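Lipase aflb (Neosartorya fumigata, PDB 6IDY) probably hydrolyses the ester bonds of lipids as a lipase of the alpha/beta-hydrolase fold, and holds a bound calcium ion. Local coordinates at residues G159-I164 / V252-I257; F179-L184 / A228-S233; W241-K244 / S248-K251. All coordinates share one frame; numbering follows the deposited sequence.

Contact 1 of 3, residues G159-I164 / V252-I257; sequences GKKPVI and VVDDFI. With CA (calcium ion), chain D.
In the central sheet of an alpha/beta-hydrolase fold, at the edge of the calcium site, Lys161 of strand 161-166 and Asp254 at the corner in strand 253-259 are joined by a salt bridge. Lys161 NZ donates to Asp254 OD2 across 2.9 Å, meeting the anti lone pair of that oxygen, on the side away from OD1. The other oxygen, OD1, is held by Asn226, so both ends of the carboxylate are gripped. Lys161 has its CG anti to the backbone N (chi1 -174°) and then bends at every further torsion, which brings the chain across the aspartate at about a right angle. The ammonium also gives a hydrogen bond to water 1 (2.9 Å from NZ), which in turn donates to Asp255 OD2 at 2.7 Å. That carboxylate chelates calcium through both oxygens, OD2 at 2.5 Å; waters 2 and 3 and the carbonyls of Ala377, His380 and Gly382 complete the sphere. Water 2 donates as well to Asp254 O, 2.7 Å away. Strand 227-232 separates the two segments, so the bridge spans the starts of two non-adjacent parallel strands in the sheet characteristic of alpha/beta hydrolases.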
loop_
_atom_site.group_PDB
_atom_site.type_symbol
_atom_site.label_atom_id
_atom_site.label_comp_id
_atom_site.label_asym_id
_atom_site.label_seq_id
_atom_site.Cartn_x
_atom_site.Cartn_y
_atom_site.Cartn_z
ATOM N N GLY A 159 19.310 -10.018 -15.315
ATOM C CA GLY A 159 18.152 -10.878 -15.548
ATOM C C GLY A 159 17.063 -10.724 -14.498
ATOM O O GLY A 159 16.141 -11.546 -14.425
ATOM N N LYS A 160 17.159 -9.666 -13.671
ATOM C CA LYS A 160 16.190 -9.380 -12.616
ATOM C C LYS A 160 15.306 -8.238 -13.070
ATOM O O LYS A 160 15.804 -7.174 -13.438
ATOM C CB LYS A 160 16.877 -9.051 -11.277
ATOM C CG LYS A 160 17.866 -10.120 -10.809
ATOM C CD LYS A 160 17.992 -10.181 -9.299
ATOM C CE LYS A 160 18.998 -9.225 -8.705
ATOM N NZ LYS A 160 19.122 -9.405 -7.235
ATOM N N LYS A 161 13.997 -8.478 -13.092
ATOM C CA LYS A 161 13.013 -7.489 -13.509
ATOM C C LYS A 161 12.878 -6.392 -12.438
ATOM O O LYS A 161 12.620 -6.717 -11.281
ATOM C CB LYS A 161 11.653 -8.177 -13.761
ATOM C CG LYS A 161 10.548 -7.286 -14.341
ATOM C CD LYS A 161 10.777 -7.008 -15.811
ATOM C CE LYS A 161 9.487 -6.940 -16.568
ATOM N NZ LYS A 161 9.094 -8.272 -17.106
ATOM N N PRO A 162 13.049 -5.096 -12.789
ATOM C CA PRO A 162 12.853 -4.039 -11.786
ATOM C C PRO A 162 11.395 -3.996 -11.328
ATOM O O PRO A 162 10.489 -4.079 -12.152
ATOM C CB PRO A 162 13.263 -2.760 -12.530
ATOM C CG PRO A 162 14.077 -3.236 -13.724
ATOM C CD PRO A 162 13.407 -4.520 -14.104
ATOM N N VAL A 163 11.172 -3.952 -10.011
ATOM C CA VAL A 163 9.832 -3.927 -9.420
ATOM C C VAL A 163 9.689 -2.675 -8.550
ATOM O O VAL A 163 10.435 -2.498 -7.582
ATOM C CB VAL A 163 9.460 -5.239 -8.660
ATOM C CG1 VAL A 163 8.070 -5.146 -8.033
ATOM C CG2 VAL A 163 9.542 -6.455 -9.578
ATOM N N ILE A 164 8.735 -1.808 -8.911
ATOM C CA ILE A 164 8.468 -0.579 -8.174
ATOM C C ILE A 164 7.441 -0.874 -7.098
ATOM O O ILE A 164 6.315 -1.265 -7.412
ATOM C CB ILE A 164 8.022 0.589 -9.103
ATOM C CG1 ILE A 164 9.072 0.832 -10.221
ATOM C CG2 ILE A 164 7.764 1.867 -8.282
ATOM C CD1 ILE A 164 8.547 1.528 -11.421
ATOM N N VAL A 252 5.538 0.163 -20.817
ATOM C CA VAL A 252 6.718 -0.343 -20.117
ATOM C C VAL A 252 6.372 -1.116 -18.821
ATOM O O VAL A 252 7.288 -1.538 -18.113
ATOM C CB VAL A 252 7.789 0.764 -19.883
ATOM C CG1 VAL A 252 8.280 1.344 -21.210
ATOM C CG2 VAL A 252 7.278 1.870 -18.968
ATOM N N VAL A 253 5.077 -1.317 -18.523
ATOM C CA VAL A 253 4.676 -2.075 -17.330
ATOM C C VAL A 253 4.119 -3.422 -17.759
ATOM O O VAL A 253 3.061 -3.471 -18.392
ATOM C CB VAL A 253 3.731 -1.300 -16.360
ATOM C CG1 VAL A 253 3.268 -2.186 -15.196
ATOM C CG2 VAL A 253 4.412 -0.051 -15.823
ATOM N N ASP A 254 4.842 -4.511 -17.435
ATOM C CA ASP A 254 4.426 -5.874 -17.785
ATOM C C ASP A 254 3.460 -6.477 -16.775
ATOM O O ASP A 254 2.667 -7.338 -17.136
ATOM C CB ASP A 254 5.643 -6.794 -17.973
ATOM C CG ASP A 254 6.526 -6.439 -19.155
ATOM O OD1 ASP A 254 6.030 -5.772 -20.092
ATOM O OD2 ASP A 254 7.709 -6.842 -19.153
ATOM N N ASP A 255 3.551 -6.059 -15.509
ATOM C CA ASP A 255 2.693 -6.571 -14.444
ATOM C C ASP A 255 2.405 -5.511 -13.418
ATOM O O ASP A 255 3.307 -4.788 -12.991
ATOM C CB ASP A 255 3.344 -7.779 -13.737
ATOM C CG ASP A 255 3.296 -9.078 -14.524
ATOM O OD1 ASP A 255 2.203 -9.672 -14.621
ATOM O OD2 ASP A 255 4.354 -9.504 -15.030
ATOM N N PHE A 256 1.143 -5.438 -13.005
ATOM C CA PHE A 256 0.687 -4.557 -11.945
ATOM C C PHE A 256 0.074 -5.486 -10.898
ATOM O O PHE A 256 -0.980 -6.066 -11.133
ATOM C CB PHE A 256 -0.304 -3.491 -12.495
ATOM C CG PHE A 256 -1.070 -2.597 -11.527
ATOM C CD1 PHE A 256 -0.659 -2.450 -10.203
ATOM C CD2 PHE A 256 -2.193 -1.892 -11.950
ATOM C CE1 PHE A 256 -1.374 -1.637 -9.317
ATOM C CE2 PHE A 256 -2.904 -1.076 -11.063
ATOM C CZ PHE A 256 -2.494 -0.960 -9.752
ATOM N N ILE A 257 0.795 -5.711 -9.785
ATOM C CA ILE A 257 0.338 -6.564 -8.682
ATOM C C ILE A 257 -0.229 -5.633 -7.617
ATOM O O ILE A 257 0.493 -4.819 -7.053
ATOM C CB ILE A 257 1.457 -7.519 -8.163
ATOM C CG1 ILE A 257 1.989 -8.416 -9.310
ATOM C CG2 ILE A 257 0.950 -8.374 -6.971
ATOM C CD1 ILE A 257 3.494 -8.764 -9.218
HETATM CA CA CA D . 3.184 -11.423 -16.023
HETATM O O HOH W 1 6.948 -8.704 -15.129
HETATM O O HOH W 2 2.874 -9.929 -17.878
HETATM O O HOH W 3 5.391 -11.463 -16.837
#

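Contact 2 of 3, residues F179-L184 / A228-S233; sequences FNFGKL and AVLSWS
Phe181 and Leu184 lean on Leu230 of strand 227-232, and the chain that delivers them runs from the end of helix 173-178 through a short 3-10 turn. Asn180 prepares that turn. Its OD1 receives a weak hydrogen bond from Phe181 N at 2.9 Å, its backbone O accepts from Lys183 N at 3.0 Å, and its ND2 reaches Thr411 OG1.

Phe181 follows and carries most of the contact. With CG beside the backbone N (chi1 -77°), its ring is held over the strand, and Leu230 meets one face of it. Leu230 CD1 lies 3.8 Å from the centroid of the Phe181 ring and only 16° off the ring normal, a CH-pi contact somewhat displaced toward the rim. The other methyl sits by the root of the ring: Leu230 CD2 is 3.7 Å from Phe181 CD2 and 4.0 Å from Phe181 CB. The leucine thus presents its whole fork to the aromatic group, the two side chains crossing at about a right angle. Phe181 also stacks with Trp371 of helix 368-379.

Leu184, whose N bonds back to Phe181 O, adds a looser apolar touch, its CD2 4.3 Å from Leu230 CD1, while also resting on Val163 and Leu378.

Just past the end of the strand, three residues beyond Leu230, comes Ser233, whose strained backbone (phi 54°) and hydrogen bond to His361 are consistent with the nucleophile elbow of a lipase. No hydrogen bond links the two segments. The turn is organised by its own polar groups, and its hold on the strand rests on dispersion between methyls and an aromatic face, all between buried residues.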
loop_
_atom_site.group_PDB
_atom_site.type_symbol
_atom_site.label_atom_id
_atom_site.label_comp_id
_atom_site.label_asym_id
_atom_site.label_seq_id
_atom_site.Cartn_x
_atom_site.Cartn_y
_atom_site.Cartn_z
ATOM N N PHE A 179 9.081 -5.139 6.033
ATOM C CA PHE A 179 8.491 -6.322 6.652
ATOM C C PHE A 179 7.732 -7.253 5.690
ATOM O O PHE A 179 7.037 -8.165 6.153
ATOM C CB PHE A 179 7.584 -5.894 7.814
ATOM C CG PHE A 179 8.294 -5.208 8.957
ATOM C CD1 PHE A 179 9.117 -5.926 9.818
ATOM C CD2 PHE A 179 8.099 -3.853 9.204
ATOM C CE1 PHE A 179 9.757 -5.298 10.888
ATOM C CE2 PHE A 179 8.724 -3.229 10.286
ATOM C CZ PHE A 179 9.542 -3.958 11.124
ATOM N N ASN A 180 7.858 -7.051 4.366
ATOM C CA ASN A 180 7.162 -7.932 3.432
ATOM C C ASN A 180 7.786 -7.935 2.032
ATOM O O ASN A 180 8.876 -8.475 1.873
ATOM C CB ASN A 180 5.638 -7.663 3.394
ATOM C CG ASN A 180 5.270 -6.209 3.412
ATOM O OD1 ASN A 180 5.296 -5.541 2.384
ATOM N ND2 ASN A 180 4.909 -5.697 4.575
ATOM N N PHE A 181 7.104 -7.356 1.026
ATOM C CA PHE A 181 7.508 -7.397 -0.384
ATOM C C PHE A 181 8.840 -6.702 -0.716
ATOM O O PHE A 181 9.317 -6.842 -1.841
ATOM C CB PHE A 181 6.378 -6.909 -1.302
ATOM C CG PHE A 181 5.307 -7.963 -1.499
ATOM C CD1 PHE A 181 5.569 -9.117 -2.231
ATOM C CD2 PHE A 181 4.037 -7.799 -0.954
ATOM C CE1 PHE A 181 4.581 -10.089 -2.414
ATOM C CE2 PHE A 181 3.044 -8.768 -1.144
ATOM C CZ PHE A 181 3.320 -9.903 -1.877
ATOM N N GLY A 182 9.487 -6.072 0.268
ATOM C CA GLY A 182 10.836 -5.548 0.078
ATOM C C GLY A 182 11.781 -6.726 -0.133
ATOM O O GLY A 182 12.873 -6.564 -0.683
ATOM N N LYS A 183 11.318 -7.945 0.271
ATOM C CA LYS A 183 12.006 -9.239 0.155
ATOM C C LYS A 183 11.531 -10.071 -1.064
ATOM O O LYS A 183 11.845 -11.263 -1.138
ATOM C CB LYS A 183 11.815 -10.065 1.441
ATOM C CG LYS A 183 12.481 -9.492 2.687
ATOM C CD LYS A 183 12.160 -10.357 3.896
ATOM C CE LYS A 183 12.760 -9.847 5.178
ATOM N NZ LYS A 183 11.917 -8.792 5.797
ATOM N N LEU A 184 10.798 -9.453 -2.021
ATOM C CA LEU A 184 10.290 -10.135 -3.228
ATOM C C LEU A 184 11.406 -10.776 -4.084
ATOM O O LEU A 184 11.188 -11.836 -4.678
ATOM C CB LEU A 184 9.415 -9.178 -4.067
ATOM C CG LEU A 184 8.788 -9.706 -5.380
ATOM C CD1 LEU A 184 7.781 -10.832 -5.120
ATOM C CD2 LEU A 184 8.157 -8.570 -6.168
ATOM N N ALA A 228 7.763 -4.014 -13.450
ATOM C CA ALA A 228 6.575 -4.473 -12.776
ATOM C C ALA A 228 6.331 -3.492 -11.644
ATOM O O ALA A 228 7.262 -2.833 -11.171
ATOM C CB ALA A 228 6.779 -5.869 -12.232
ATOM N N VAL A 229 5.069 -3.343 -11.256
ATOM C CA VAL A 229 4.667 -2.480 -10.154
ATOM C C VAL A 229 3.933 -3.359 -9.146
ATOM O O VAL A 229 3.042 -4.117 -9.535
ATOM C CB VAL A 229 3.761 -1.297 -10.619
ATOM C CG1 VAL A 229 3.249 -0.499 -9.428
ATOM C CG2 VAL A 229 4.481 -0.379 -11.618
ATOM N N LEU A 230 4.305 -3.261 -7.863
ATOM C CA LEU A 230 3.582 -3.942 -6.798
ATOM C C LEU A 230 3.110 -2.832 -5.873
ATOM O O LEU A 230 3.921 -2.053 -5.373
ATOM C CB LEU A 230 4.421 -4.995 -6.055
ATOM C CG LEU A 230 3.624 -5.933 -5.131
ATOM C CD1 LEU A 230 4.238 -7.308 -5.109
ATOM C CD2 LEU A 230 3.534 -5.375 -3.710
ATOM N N SER A 231 1.796 -2.730 -5.693
ATOM C CA SER A 231 1.218 -1.681 -4.873
ATOM C C SER A 231 0.439 -2.232 -3.683
ATOM O O SER A 231 0.048 -3.396 -3.681
ATOM C CB SER A 231 0.329 -0.784 -5.732
ATOM O OG SER A 231 -0.926 -1.384 -6.007
ATOM N N TRP A 232 0.232 -1.384 -2.669
ATOM C CA TRP A 232 -0.564 -1.692 -1.494
ATOM C C TRP A 232 -1.566 -0.572 -1.276
ATOM O O TRP A 232 -1.206 0.593 -1.423
ATOM C CB TRP A 232 0.302 -1.888 -0.224
ATOM C CG TRP A 232 -0.516 -2.149 1.016
ATOM C CD1 TRP A 232 -1.429 -3.149 1.199
ATOM C CD2 TRP A 232 -0.529 -1.369 2.221
ATOM N NE1 TRP A 232 -2.009 -3.039 2.443
ATOM C CE2 TRP A 232 -1.477 -1.954 3.091
ATOM C CE3 TRP A 232 0.190 -0.242 2.663
ATOM C CZ2 TRP A 232 -1.728 -1.450 4.377
ATOM C CZ3 TRP A 232 -0.062 0.259 3.933
ATOM C CH2 TRP A 232 -1.002 -0.350 4.779
ATOM N N SER A 233 -2.823 -0.928 -0.940
ATOM C CA SER A 233 -3.885 0.011 -0.576
ATOM C C SER A 233 -4.080 1.085 -1.661
ATOM O O SER A 233 -4.239 0.735 -2.835
ATOM C CB SER A 233 -3.558 0.626 0.789
ATOM O OG SER A 233 -4.591 1.445 1.305
#

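Contact 3 of 3, residues W241-K244 / S248-K251; sequences WALK and STRK. With SO4 (sulfate ion), chain E.
The last turn of helix 235-245 brings Leu243 to within 5.6 Å of Arg250, CA to CA, where 248-251 keeps helical backbone angles but lacks the regular hydrogen bonds of a helix. Arg250 makes the polar link. Its chain, extended from CG to NE, lays the guanidinium beside the helix so that two neighbouring backbone carbonyls meet its edge, close to its plane. NE donates to Leu243 O at 2.8 Å in a nearly straight bond (167°), although it stands above that carbonyl's plane rather than on a lone pair. NH2 reaches Lys244 O at 2.9 Å and does lie in the carbonyl plane, on a lone pair. With two N-H groups engaged on adjacent carbonyls, rotation of the guanidinium should be restricted.

This return of the chain belongs to a beta-alpha-beta crossover: strand 227-232, helix 235-245 and then strand 253-259, the two strands being parallel neighbours in the sheet.

The adjoining edge of the guanidinium faces a sulfate ion, probably from the crystallisation liquor, with NH2 serving both Lys244 O and the anion. Arg250 NH1 donates to its O1 at 2.8 Å and NH2 to its O4 at 3.1 Å, while Arg337 binds the anion too.

Beside this polar link, Leu243 CD2 packs against Thr249 OG1 at 3.5 Å. The hydroxyl stands between the backbone N and the carbonyl carbon (chi1 67°) and is hydrogen-bonded to Trp246 O. Lys244 runs the other way, its ammonium bound by the carbonyls of Leu298 and Gly300, and Ala242 rests on Ala213 of helix 205-223.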
loop_
_atom_site.group_PDB
_atom_site.type_symbol
_atom_site.label_atom_id
_atom_site.label_comp_id
_atom_site.label_asym_id
_atom_site.label_seq_id
_atom_site.Cartn_x
_atom_site.Cartn_y
_atom_site.Cartn_z
ATOM N N TRP A 241 -4.287 5.528 -11.851
ATOM C CA TRP A 241 -4.368 6.917 -12.322
ATOM C C TRP A 241 -3.150 7.236 -13.208
ATOM O O TRP A 241 -3.322 7.805 -14.280
ATOM C CB TRP A 241 -4.489 7.908 -11.136
ATOM C CG TRP A 241 -4.738 9.336 -11.542
ATOM C CD1 TRP A 241 -3.806 10.254 -11.934
ATOM C CD2 TRP A 241 -6.003 10.019 -11.559
ATOM N NE1 TRP A 241 -4.409 11.461 -12.203
ATOM C CE2 TRP A 241 -5.756 11.352 -11.964
ATOM C CE3 TRP A 241 -7.331 9.626 -11.292
ATOM C CZ2 TRP A 241 -6.786 12.293 -12.114
ATOM C CZ3 TRP A 241 -8.346 10.571 -11.401
ATOM C CH2 TRP A 241 -8.069 11.887 -11.798
ATOM N N ALA A 242 -1.935 6.826 -12.785
ATOM C CA ALA A 242 -0.697 7.028 -13.560
ATOM C C ALA A 242 -0.791 6.324 -14.924
ATOM O O ALA A 242 -0.476 6.930 -15.946
ATOM C CB ALA A 242 0.511 6.511 -12.779
ATOM N N LEU A 243 -1.285 5.074 -14.939
ATOM C CA LEU A 243 -1.447 4.300 -16.171
ATOM C C LEU A 243 -2.470 4.945 -17.118
ATOM O O LEU A 243 -2.224 5.039 -18.320
ATOM C CB LEU A 243 -1.818 2.839 -15.861
ATOM C CG LEU A 243 -0.735 1.984 -15.192
ATOM C CD1 LEU A 243 -1.332 0.688 -14.656
ATOM C CD2 LEU A 243 0.442 1.698 -16.158
ATOM N N LYS A 244 -3.589 5.421 -16.569
ATOM C CA LYS A 244 -4.641 6.069 -17.351
ATOM C C LYS A 244 -4.168 7.385 -17.997
ATOM O O LYS A 244 -4.257 7.539 -19.216
ATOM C CB LYS A 244 -5.885 6.316 -16.469
ATOM C CG LYS A 244 -6.981 7.138 -17.161
ATOM C CD LYS A 244 -8.319 7.052 -16.431
ATOM C CE LYS A 244 -9.417 7.664 -17.259
ATOM N NZ LYS A 244 -10.598 7.988 -16.422
ATOM N N SER A 248 2.127 6.565 -21.794
ATOM C CA SER A 248 3.476 6.074 -22.100
ATOM C C SER A 248 3.927 5.012 -21.082
ATOM O O SER A 248 4.665 4.097 -21.441
ATOM C CB SER A 248 4.473 7.226 -22.139
ATOM O OG SER A 248 4.548 7.866 -20.875
ATOM N N THR A 249 3.440 5.107 -19.829
ATOM C CA THR A 249 3.760 4.156 -18.758
ATOM C C THR A 249 3.216 2.758 -19.047
ATOM O O THR A 249 3.854 1.775 -18.668
ATOM C CB THR A 249 3.276 4.656 -17.391
ATOM O OG1 THR A 249 1.848 4.680 -17.371
ATOM C CG2 THR A 249 3.870 6.016 -17.006
ATOM N N ARG A 250 2.047 2.670 -19.719
ATOM C CA ARG A 250 1.390 1.397 -20.054
ATOM C C ARG A 250 2.282 0.467 -20.891
ATOM O O ARG A 250 2.216 -0.750 -20.712
ATOM C CB ARG A 250 0.061 1.619 -20.802
ATOM C CG ARG A 250 -0.922 2.591 -20.156
ATOM C CD ARG A 250 -2.131 2.748 -21.062
ATOM N NE ARG A 250 -2.952 3.913 -20.727
ATOM C CZ ARG A 250 -4.012 4.305 -21.424
ATOM N NH1 ARG A 250 -4.405 3.620 -22.491
ATOM N NH2 ARG A 250 -4.704 5.373 -21.045
ATOM N N LYS A 251 3.088 1.040 -21.811
ATOM C CA LYS A 251 3.973 0.282 -22.709
ATOM C C LYS A 251 5.159 -0.356 -21.995
ATOM O O LYS A 251 5.743 -1.300 -22.524
ATOM C CB LYS A 251 4.499 1.173 -23.854
ATOM C CG LYS A 251 3.415 1.698 -24.791
ATOM C CD LYS A 251 3.986 2.585 -25.888
ATOM C CE LYS A 251 2.916 3.004 -26.865
ATOM N NZ LYS A 251 3.474 3.778 -28.007
HETATM S S SO4 E . -7.751 4.072 -23.609
HETATM O O1 SO4 E . -6.528 3.600 -24.261
HETATM O O2 SO4 E . -8.465 4.968 -24.527
HETATM O O3 SO4 E . -8.590 2.935 -23.283
HETATM O O4 SO4 E . -7.407 4.796 -22.393
#

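Overall arrangement
Contacts 1 and 2 meet at strand 227-232, the strand of contact 2, which lies between strands 161-166 and 253-259 of contact 1. Their centres are about 11 Å apart, and a probable backbone hydrogen bond joins them, Ile257 N to Val229 O, 2.8 Å. Contact 3, about 13 Å from contact 1 between centres, sits on helix 235-245, between strands 227-232 and 253-259, and the loop that follows it; there Phe256 CD2 packs on Leu243 CD1 at 3.8 Å. Contacts 2 and 3, about 19 Å apart between centres, do not touch. Along the chain, both nest within the loop that contact 1 closes, contact 2 first. The three thus lie in the sheet and in the crossover that follows the strand preceding Ser233, the probable nucleophile.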